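PDB 4ILV: intradiol ring-cleavage dioxygenase from Streptomyces sp. SirexAA-E, which probably uses a ferric iron centre to cleave catechol-type aromatic rings between their two hydroxyl-bearing carbons, in a secreted enzyme fused to a carbohydrate-binding module. Local coordinates for residues A[163-167]-A[178-182]. Sequence-based numbering, arbitrary orientation.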
# COMPACT_ATOMS: atom_id res chain seq x y z
N PRO A 163 -1.35 13.20 6.39
CA PRO A 163 -0.26 12.74 7.26
C PRO A 163 -0.61 11.48 8.05
O PRO A 163 0.30 10.76 8.45
CB PRO A 163 -0.05 13.93 8.20
CG PRO A 163 -1.29 14.74 8.09
CD PRO A 163 -1.74 14.58 6.68
N ALA A 164 -1.90 11.21 8.28
CA ALA A 164 -2.29 9.98 8.97
C ALA A 164 -2.00 8.74 8.11
O ALA A 164 -1.95 7.62 8.62
CB ALA A 164 -3.76 10.01 9.37
N LEU A 165 -1.79 8.93 6.82
CA LEU A 165 -1.53 7.80 5.93
C LEU A 165 -0.05 7.71 5.54
O LEU A 165 0.31 6.99 4.59
CB LEU A 165 -2.42 7.90 4.69
CG LEU A 165 -3.92 7.79 5.00
CD1 LEU A 165 -4.75 8.26 3.83
CD2 LEU A 165 -4.30 6.37 5.37
N LEU A 166 0.80 8.43 6.27
CA LEU A 166 2.25 8.35 6.06
C LEU A 166 2.81 7.03 6.57
O LEU A 166 2.47 6.59 7.67
CB LEU A 166 2.97 9.49 6.76
CG LEU A 166 3.12 10.83 6.03
CD1 LEU A 166 3.62 11.91 7.00
CD2 LEU A 166 4.05 10.73 4.83
N MET A 167 3.62 6.38 5.76
CA MET A 167 4.48 5.29 6.21
C MET A 167 5.68 5.88 6.92
O MET A 167 6.04 7.03 6.68
CB MET A 167 5.01 4.51 5.00
CG MET A 167 3.94 3.79 4.19
SD MET A 167 4.63 2.91 2.78
CE MET A 167 4.98 4.27 1.67
N GLY A 178 9.67 0.35 4.24
CA GLY A 178 8.49 1.04 4.72
C GLY A 178 7.78 0.29 5.84
O GLY A 178 7.72 -0.94 5.84
N THR A 179 7.24 1.06 6.79
CA THR A 179 6.52 0.55 7.95
C THR A 179 5.17 1.26 8.08
O THR A 179 5.11 2.50 8.12
CB THR A 179 7.31 0.82 9.25
OG1 THR A 179 8.45 -0.05 9.32
CG2 THR A 179 6.44 0.58 10.46
N PHE A 180 4.09 0.48 8.13
CA PHE A 180 2.75 1.03 8.27
C PHE A 180 1.82 -0.01 8.87
O PHE A 180 1.81 -1.16 8.44
CB PHE A 180 2.19 1.50 6.92
CG PHE A 180 0.85 2.21 7.04
CD1 PHE A 180 0.80 3.57 7.31
CD2 PHE A 180 -0.34 1.51 6.89
CE1 PHE A 180 -0.43 4.23 7.43
CE2 PHE A 180 -1.57 2.15 7.00
CZ PHE A 180 -1.62 3.51 7.28
N ASP A 181 1.04 0.40 9.88
CA ASP A 181 0.03 -0.46 10.46
C ASP A 181 -1.38 0.02 10.12
O ASP A 181 -1.68 1.21 10.23
CB ASP A 181 0.20 -0.53 11.99
CG ASP A 181 1.44 -1.31 12.42
OD1 ASP A 181 1.99 -2.08 11.60
OD2 ASP A 181 1.87 -1.16 13.59
N PHE A 182 -2.25 -0.91 9.74
CA PHE A 182 -3.65 -0.59 9.50
C PHE A 182 -4.44 -0.81 10.79
O PHE A 182 -4.15 -1.73 11.56
CB PHE A 182 -4.26 -1.48 8.42
CG PHE A 182 -3.63 -1.32 7.06
CD1 PHE A 182 -2.43 -1.95 6.76
CD2 PHE A 182 -4.25 -0.57 6.07
CE1 PHE A 182 -1.86 -1.82 5.49
CE2 PHE A 182 -3.68 -0.44 4.80
CZ PHE A 182 -2.48 -1.06 4.52
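The ring of Phe-180 meets the loop 163-167 edge-on, its rim turned to two backbone carbonyls. CD1 lies 3.5 Å from Leu-166 O and CE1 3.9 Å from Ala-164 O, both oxygens close to the ring plane, where the slightly positive ring hydrogens lie. CG stands anti to the backbone N (chi1 -174°), which carries the ring across to the loop.

The close-packed part is built from Met-167, Phe-180 and Leu-165, all buried. Met-167 and Phe-180 cross at about a right angle, with Met-167 CG 4.0 Å from Phe-180 CB; the methionine chain then bends at chi3 (-75°) and takes its end away from the strand. Val-67 and Phe-149 also touch the Met-167 side chain. Leu-165 comes in more distantly, its CD2 4.4 Å from Phe-180 CZ; the Leu-165 side chain is about 12 Å from the bound iron(III). Within 178-182, Phe-180 CE2 sits 3.8 Å above the ring plane of Phe-182, over its centre, and Leu-147 of strand 143-148 touches Phe-180 as well. An alanine in place of Phe-180 would probably open a gap between Leu-165 CD2 and the Phe-182 ring, and leave the two carbonyls without their aromatic edge.

The backbones come nearest at Met-167, whose CA approaches Thr-179 O at 3.4 Å in a bent CA-H...O contact, just before the chain enters strand 168-172, the edge partner of strand 175-183. The other side is looser: Thr-179 and Ala-164 are exposed, and their side chains stay well short of the opposite segment.

Backbone bonds to Tyr-148 and Asn-168 tie down the surroundings, but no conventional hydrogen bond spans these two segments, so this contact itself rests on apolar packing and, probably, weak C-H...O attraction.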